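Local coordinates for protein separin (PDB 5U1T) that cleaves the cohesin subunit MCD1/SCC1 as a caspase-like cysteine protease, letting sister chromatids separate at the onset of anaphase, at residues I1135-C1140 against T1358-S1363; P1076-L1081 against S1387-N1392; I116-F121 against I153-S158. All coordinates share one frame; numbering follows the deposited sequence.

Interaction 1 (I1135-C1140 against T1358-S1363); sequences ITIDFC and TFLVVS
T1136 and V1361 sit side by side, pointing the same way, on two adjacent parallel strands, 1132-1139 and 1353-1362, of a mixed sheet. The strand axes cross at 26°. The tight part is the row from I1135 to I1137. I1135 N donates to F1359 O at 2.8 Å, V1361 N to I1135 O, and I1137 N to V1361 O at 3.1 Å. On one face T1136 CG2 lies 3.5 Å from V1361 CB, where Y1388 of helix 1388-1397 packs on both. On the other face I1137 CD1 meets L1360 CD2 at 4.1 Å, and W1371 adds to I1137's packing. Toward D1138 the pairing weakens: S1363 N to I1137 O is a weak 3.3 Å bond, and D1138 and F1139 are partly exposed. S1363 OG, turned between its own N and carbonyl carbon (chi1 77°), stands 3.4 Å from D1138 OD1, but its stronger partner is S1365 OG. OD1 accepts from F1139 N. The chemistry thus shifts from backbone bonds and buried aliphatic carbons to a polar end where a carboxylate and a hydroxyl lie close but the only bond across the strands with a settled proton is weak.

Interaction 2 (P1076-L1081 against S1387-N1392); sequences PRHMPL and SYVCLN
R1077 and H1078 of helix 1075-1088 make a helix-to-helix-N-terminus packing contact with S1387, Y1388 and V1389, the N-cap and first turn of helix 1388-1397, just after strand 1382-1385 leaves the mixed sheet. No hydrogen bond crosses it, and it is largely buried. As N-cap, S1387 accepts from C1390 N through OG, at 3.3 Å, while its CB packs on R1077 CB, 3.9 Å away. The R1077 chain bends at chi3 (-65°). Its NH2 stands over one face of the Y1388 ring, offset toward the rim, 4.0 Å from Y1388 CE2. The guanidinium and ring planes are 68° apart, and the cation-pi attraction is at most weak. D1074 serves both sides: its OD1 forms a salt bridge with R1077 NE and accepts from Y1388 N. H1078 has CG anti to its backbone N (chi1 171°); the H1078 and V1389 side chains cross at about a right angle, while NE2 hydrogen-bonds E1114 OE1 on helix 1111-1127. An alanine in place of H1078 would probably leave E1114 without this mate and open a gap beside V1389. V1389 CG1 approaches CE1 of H1078 to 3.4 Å, and CG2 lies over one face of the imidazole, 4.1 Å from its centroid.

Interaction 3 (I116-F121 against I153-S158); sequences ILLADF and ILELFS
L118, the first residue to leave helical geometry after helix 113-117, brings its CA to 6.2 Å from the CA of L156 on helix 146-158, while A119 N still bonds I116 O. The contact is apolar, with no hydrogen bond across it, and L117 and L118 supply the whole of one side. L117 meets L156 at about a right angle, CD2 to CD2 at 3.9 Å, and its CD1 lies more loosely against I153 CG1 at 4.5 Å. L156 has CG anti to its backbone N (chi1 172°), and from there CD1 packs against L117 O. That carbonyl oxygen accepts a hydrogen bond from K133 NZ, which also binds A119 O, so its polarity is answered from helix 129-142. L118 reaches across with both methyls: CD2 rests 3.8 Å from L156 CA, and CD1 touches E155 CG at 3.7 Å. E155 takes part through its aliphatic CG, while its OE1 forms a salt bridge with R334 and a hydrogen bond with Y163. Within the N-terminal helical region, helix 129-142 packs on L117 through L137 and I140, helix 190-203 meets I153 through F193, and Y238 of helix 236-250 touches E155.

In the fold
From the N terminus, interaction 3 comes first: it closes a short, mainly helical excursion of 31 residues that includes helix 129-142, within the helical part of the chain. Much later interaction 2 opens at 1076-1081, interaction 1 opens at 1135-1140 and closes at 1358-1363, and interaction 2 closes at 1387-1392, so the strand pairing lies wholly within the longer loop. Their centres are about 12 Å apart and they touch: Y1388 meets T1136, L1391 meets F1359, and R1077 packs on V1361 and makes a long, weak ion pair with D1138. Together they join helices 1075-1088 and 1388-1397 to the mixed sheet. Interaction 3 lies on the opposite side of the chain's centre, its own centre about 112 Å from that of interaction 1.

Interaction 1 (I1135-C1140 against T1358-S1363)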
# COMPACT_ATOMS: atom_id res chain seq x y z
N ILE A 1135 -16.81 -30.76 37.86
CA ILE A 1135 -17.83 -29.73 37.95
C ILE A 1135 -17.35 -28.46 37.25
O ILE A 1135 -16.31 -27.90 37.63
CB ILE A 1135 -18.16 -29.44 39.41
CG1 ILE A 1135 -18.74 -30.70 40.05
CG2 ILE A 1135 -19.11 -28.29 39.53
CD1 ILE A 1135 -19.06 -30.58 41.53
N THR A 1136 -18.09 -28.02 36.23
CA THR A 1136 -17.74 -26.78 35.55
C THR A 1136 -18.42 -25.61 36.27
O THR A 1136 -19.49 -25.77 36.87
CB THR A 1136 -18.12 -26.81 34.04
OG1 THR A 1136 -19.53 -26.96 33.90
CG2 THR A 1136 -17.47 -28.00 33.36
N ILE A 1137 -17.74 -24.47 36.26
CA ILE A 1137 -18.23 -23.22 36.81
C ILE A 1137 -18.05 -22.15 35.73
O ILE A 1137 -16.92 -21.83 35.30
CB ILE A 1137 -17.50 -22.80 38.10
CG1 ILE A 1137 -17.50 -23.94 39.12
CG2 ILE A 1137 -18.11 -21.53 38.70
CD1 ILE A 1137 -16.89 -23.56 40.45
N ASP A 1138 -19.16 -21.62 35.26
CA ASP A 1138 -19.13 -20.77 34.09
C ASP A 1138 -20.09 -19.62 34.30
O ASP A 1138 -20.90 -19.63 35.24
CB ASP A 1138 -19.47 -21.56 32.83
CG ASP A 1138 -18.58 -21.21 31.66
OD1 ASP A 1138 -18.37 -19.98 31.41
OD2 ASP A 1138 -18.06 -22.16 31.01
N PHE A 1139 -19.99 -18.62 33.44
CA PHE A 1139 -20.86 -17.49 33.56
C PHE A 1139 -21.57 -17.27 32.24
O PHE A 1139 -20.96 -17.41 31.18
CB PHE A 1139 -20.08 -16.26 33.97
CG PHE A 1139 -20.86 -15.00 33.92
CD1 PHE A 1139 -21.98 -14.84 34.71
CD2 PHE A 1139 -20.47 -13.96 33.09
CE1 PHE A 1139 -22.70 -13.67 34.68
CE2 PHE A 1139 -21.18 -12.79 33.05
CZ PHE A 1139 -22.29 -12.64 33.85
N CYS A 1140 -22.87 -16.98 32.31
CA CYS A 1140 -23.65 -16.79 31.09
C CYS A 1140 -23.70 -15.31 30.74
O CYS A 1140 -24.32 -14.51 31.45
CB CYS A 1140 -25.07 -17.34 31.25
SG CYS A 1140 -26.06 -17.27 29.73
N THR A 1358 -12.29 -33.95 43.41
CA THR A 1358 -13.13 -33.05 42.63
C THR A 1358 -12.33 -32.21 41.68
O THR A 1358 -11.49 -31.41 42.10
CB THR A 1358 -13.92 -32.13 43.54
OG1 THR A 1358 -14.78 -32.92 44.37
CG2 THR A 1358 -14.75 -31.16 42.72
N PHE A 1359 -12.59 -32.38 40.39
CA PHE A 1359 -12.02 -31.50 39.38
C PHE A 1359 -12.99 -30.36 39.10
O PHE A 1359 -14.14 -30.57 38.72
CB PHE A 1359 -11.70 -32.28 38.10
CG PHE A 1359 -10.53 -33.22 38.24
CD1 PHE A 1359 -9.24 -32.72 38.34
CD2 PHE A 1359 -10.72 -34.59 38.27
CE1 PHE A 1359 -8.17 -33.56 38.47
CE2 PHE A 1359 -9.64 -35.44 38.40
CZ PHE A 1359 -8.37 -34.93 38.51
N LEU A 1360 -12.52 -29.13 39.33
CA LEU A 1360 -13.25 -27.94 38.92
C LEU A 1360 -12.76 -27.43 37.57
O LEU A 1360 -11.67 -26.86 37.46
CB LEU A 1360 -13.10 -26.82 39.94
CG LEU A 1360 -13.72 -26.99 41.32
CD1 LEU A 1360 -13.43 -25.75 42.13
CD2 LEU A 1360 -15.20 -27.22 41.17
N VAL A 1361 -13.56 -27.64 36.54
CA VAL A 1361 -13.30 -26.99 35.27
C VAL A 1361 -13.70 -25.53 35.38
O VAL A 1361 -14.89 -25.21 35.32
CB VAL A 1361 -14.06 -27.66 34.14
CG1 VAL A 1361 -13.76 -26.96 32.81
CG2 VAL A 1361 -13.71 -29.12 34.08
N VAL A 1362 -12.72 -24.66 35.58
CA VAL A 1362 -13.00 -23.25 35.83
C VAL A 1362 -12.75 -22.39 34.58
O VAL A 1362 -11.63 -22.33 34.06
CB VAL A 1362 -12.15 -22.73 37.00
CG1 VAL A 1362 -12.45 -21.26 37.27
CG2 VAL A 1362 -12.42 -23.59 38.26
N SER A 1363 -13.81 -21.74 34.10
CA SER A 1363 -13.71 -20.89 32.92
C SER A 1363 -12.85 -19.68 33.24
O SER A 1363 -12.77 -19.27 34.40
CB SER A 1363 -15.09 -20.45 32.44
OG SER A 1363 -15.62 -19.42 33.26

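Interaction 2 (P1076-L1081 against S1387-N1392)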
# COMPACT_ATOMS: atom_id res chain seq x y z
N PRO A 1076 -15.19 -23.56 23.38
CA PRO A 1076 -14.58 -22.24 23.56
C PRO A 1076 -13.60 -22.19 24.72
O PRO A 1076 -12.93 -21.18 24.88
CB PRO A 1076 -15.77 -21.33 23.86
CG PRO A 1076 -16.98 -22.19 23.66
CD PRO A 1076 -16.57 -23.57 23.90
N ARG A 1077 -13.55 -23.23 25.55
CA ARG A 1077 -12.55 -23.29 26.60
C ARG A 1077 -11.22 -23.81 26.04
O ARG A 1077 -10.15 -23.38 26.43
CB ARG A 1077 -13.02 -24.18 27.76
CG ARG A 1077 -14.09 -23.54 28.63
CD ARG A 1077 -14.36 -24.34 29.89
NE ARG A 1077 -14.93 -25.65 29.62
CZ ARG A 1077 -16.15 -26.02 30.00
NH1 ARG A 1077 -16.95 -25.16 30.64
NH2 ARG A 1077 -16.59 -27.25 29.73
N HIS A 1078 -11.34 -24.73 25.09
CA HIS A 1078 -10.23 -25.45 24.51
C HIS A 1078 -9.53 -24.69 23.35
O HIS A 1078 -8.30 -24.62 23.30
CB HIS A 1078 -10.74 -26.81 24.04
CG HIS A 1078 -9.76 -27.59 23.23
ND1 HIS A 1078 -8.61 -28.11 23.76
CD2 HIS A 1078 -9.77 -27.95 21.92
CE1 HIS A 1078 -7.94 -28.76 22.82
NE2 HIS A 1078 -8.63 -28.67 21.69
N MET A 1079 -10.33 -24.12 22.44
CA MET A 1079 -9.84 -23.47 21.23
C MET A 1079 -8.81 -22.36 21.48
O MET A 1079 -7.82 -22.29 20.78
CB MET A 1079 -11.02 -22.91 20.43
CG MET A 1079 -11.89 -23.96 19.77
SD MET A 1079 -10.99 -25.25 18.90
CE MET A 1079 -10.93 -24.65 17.21
N PRO A 1080 -9.02 -21.48 22.46
CA PRO A 1080 -7.95 -20.50 22.66
C PRO A 1080 -6.63 -21.14 23.11
O PRO A 1080 -5.58 -20.68 22.70
CB PRO A 1080 -8.49 -19.60 23.77
CG PRO A 1080 -9.94 -19.85 23.80
CD PRO A 1080 -10.15 -21.24 23.38
N LEU A 1081 -6.69 -22.16 23.94
CA LEU A 1081 -5.46 -22.75 24.47
C LEU A 1081 -4.69 -23.49 23.37
O LEU A 1081 -3.48 -23.41 23.30
CB LEU A 1081 -5.77 -23.69 25.64
CG LEU A 1081 -6.42 -23.00 26.84
CD1 LEU A 1081 -7.06 -24.02 27.82
CD2 LEU A 1081 -5.43 -22.11 27.56
N SER A 1387 -10.25 -27.16 31.02
CA SER A 1387 -11.22 -27.76 30.09
C SER A 1387 -11.28 -29.30 30.16
O SER A 1387 -10.37 -29.94 30.68
CB SER A 1387 -10.88 -27.35 28.66
OG SER A 1387 -9.67 -27.95 28.26
N TYR A 1388 -12.33 -29.91 29.61
CA TYR A 1388 -12.42 -31.38 29.56
C TYR A 1388 -11.28 -32.00 28.76
O TYR A 1388 -10.82 -33.12 29.08
CB TYR A 1388 -13.74 -31.85 28.94
CG TYR A 1388 -14.98 -31.55 29.73
CD1 TYR A 1388 -14.92 -31.36 31.10
CD2 TYR A 1388 -16.21 -31.46 29.10
CE1 TYR A 1388 -16.06 -31.08 31.83
CE2 TYR A 1388 -17.36 -31.17 29.82
CZ TYR A 1388 -17.27 -30.99 31.19
OH TYR A 1388 -18.40 -30.71 31.92
N VAL A 1389 -10.84 -31.30 27.72
CA VAL A 1389 -9.81 -31.83 26.84
C VAL A 1389 -8.47 -31.85 27.56
O VAL A 1389 -7.67 -32.78 27.38
CB VAL A 1389 -9.69 -31.02 25.52
CG1 VAL A 1389 -8.53 -31.55 24.67
CG2 VAL A 1389 -11.00 -31.08 24.73
N CYS A 1390 -8.23 -30.86 28.41
CA CYS A 1390 -6.99 -30.82 29.17
C CYS A 1390 -6.97 -31.89 30.29
O CYS A 1390 -5.98 -32.61 30.48
CB CYS A 1390 -6.77 -29.43 29.77
SG CYS A 1390 -5.30 -29.35 30.83
N LEU A 1391 -8.08 -31.98 31.01
CA LEU A 1391 -8.23 -33.00 32.02
C LEU A 1391 -8.00 -34.38 31.39
O LEU A 1391 -7.19 -35.16 31.89
CB LEU A 1391 -9.62 -32.92 32.68
CG LEU A 1391 -9.89 -33.95 33.77
CD1 LEU A 1391 -8.86 -33.83 34.90
CD2 LEU A 1391 -11.32 -33.85 34.31
N ASN A 1392 -8.68 -34.67 30.28
CA ASN A 1392 -8.63 -36.03 29.76
C ASN A 1392 -7.29 -36.39 29.15
O ASN A 1392 -6.93 -37.56 29.12
CB ASN A 1392 -9.73 -36.29 28.73
CG ASN A 1392 -9.67 -37.71 28.17
OD1 ASN A 1392 -9.97 -38.67 28.88
ND2 ASN A 1392 -9.26 -37.84 26.91

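Interaction 3 (I116-F121 against I153-S158)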
# COMPACT_ATOMS: atom_id res chain seq x y z
N ILE A 116 22.70 37.25 -45.19
CA ILE A 116 21.27 37.33 -45.48
C ILE A 116 20.93 36.65 -46.80
O ILE A 116 20.11 35.72 -46.84
CB ILE A 116 20.79 38.80 -45.54
CG1 ILE A 116 21.07 39.51 -44.21
CG2 ILE A 116 19.33 38.90 -45.96
CD1 ILE A 116 20.61 38.74 -42.97
N LEU A 117 21.57 37.11 -47.87
CA LEU A 117 21.35 36.59 -49.22
C LEU A 117 21.45 35.08 -49.34
O LEU A 117 20.63 34.47 -50.01
CB LEU A 117 22.35 37.25 -50.19
CG LEU A 117 22.13 38.73 -50.45
CD1 LEU A 117 23.24 39.29 -51.31
CD2 LEU A 117 20.78 38.98 -51.08
N LEU A 118 22.44 34.45 -48.73
CA LEU A 118 22.56 33.01 -48.87
C LEU A 118 21.99 32.23 -47.66
O LEU A 118 22.33 31.07 -47.45
CB LEU A 118 24.02 32.63 -49.12
CG LEU A 118 24.72 33.37 -50.27
CD1 LEU A 118 26.11 32.83 -50.53
CD2 LEU A 118 23.92 33.29 -51.55
N ALA A 119 21.10 32.84 -46.88
CA ALA A 119 20.43 32.12 -45.80
C ALA A 119 19.42 31.12 -46.32
O ALA A 119 18.62 31.43 -47.19
CB ALA A 119 19.74 33.09 -44.85
N ASP A 120 19.45 29.92 -45.77
CA ASP A 120 18.43 28.94 -46.10
C ASP A 120 17.06 29.30 -45.54
O ASP A 120 16.95 30.03 -44.55
CB ASP A 120 18.84 27.57 -45.60
CG ASP A 120 19.72 26.86 -46.57
OD1 ASP A 120 19.19 26.43 -47.62
OD2 ASP A 120 20.93 26.74 -46.30
N PHE A 121 16.02 28.79 -46.18
CA PHE A 121 14.68 28.86 -45.60
C PHE A 121 14.56 27.91 -44.41
O PHE A 121 15.08 26.81 -44.43
CB PHE A 121 13.62 28.52 -46.64
CG PHE A 121 13.38 29.59 -47.65
CD1 PHE A 121 14.19 29.70 -48.78
CD2 PHE A 121 12.34 30.50 -47.50
CE1 PHE A 121 13.96 30.69 -49.74
CE2 PHE A 121 12.09 31.49 -48.45
CZ PHE A 121 12.90 31.59 -49.57
N ILE A 153 25.96 37.73 -55.55
CA ILE A 153 24.67 37.94 -56.18
C ILE A 153 24.50 36.89 -57.26
O ILE A 153 23.40 36.35 -57.44
CB ILE A 153 24.56 39.35 -56.73
CG1 ILE A 153 24.26 40.30 -55.57
CG2 ILE A 153 23.45 39.45 -57.74
CD1 ILE A 153 24.69 41.69 -55.84
N LEU A 154 25.59 36.57 -57.94
CA LEU A 154 25.55 35.50 -58.92
C LEU A 154 25.27 34.16 -58.23
O LEU A 154 24.39 33.43 -58.66
CB LEU A 154 26.85 35.45 -59.72
CG LEU A 154 27.06 36.64 -60.67
CD1 LEU A 154 28.36 36.53 -61.46
CD2 LEU A 154 25.87 36.85 -61.60
N GLU A 155 25.99 33.86 -57.15
CA GLU A 155 25.82 32.60 -56.39
C GLU A 155 24.37 32.41 -55.92
O GLU A 155 23.78 31.33 -56.08
CB GLU A 155 26.79 32.56 -55.20
CG GLU A 155 26.38 31.62 -54.06
CD GLU A 155 26.54 30.13 -54.39
OE1 GLU A 155 26.16 29.29 -53.53
OE2 GLU A 155 27.05 29.81 -55.48
N LEU A 156 23.82 33.47 -55.35
CA LEU A 156 22.41 33.59 -55.02
C LEU A 156 21.51 33.14 -56.15
O LEU A 156 20.76 32.17 -56.03
CB LEU A 156 22.08 35.03 -54.66
CG LEU A 156 20.62 35.37 -54.46
CD1 LEU A 156 20.18 34.64 -53.23
CD2 LEU A 156 20.40 36.87 -54.33
N PHE A 157 21.60 33.84 -57.27
CA PHE A 157 20.68 33.62 -58.36
C PHE A 157 21.01 32.34 -59.12
O PHE A 157 20.12 31.70 -59.66
CB PHE A 157 20.65 34.83 -59.28
CG PHE A 157 19.75 35.94 -58.77
CD1 PHE A 157 18.36 35.81 -58.84
CD2 PHE A 157 20.27 37.09 -58.22
CE1 PHE A 157 17.52 36.83 -58.38
CE2 PHE A 157 19.44 38.10 -57.75
CZ PHE A 157 18.07 37.97 -57.83
N SER A 158 22.28 31.95 -59.11
CA SER A 158 22.67 30.63 -59.63
C SER A 158 21.82 29.54 -58.99
O SER A 158 21.24 28.72 -59.68
CB SER A 158 24.17 30.35 -59.37
OG SER A 158 24.57 29.07 -59.84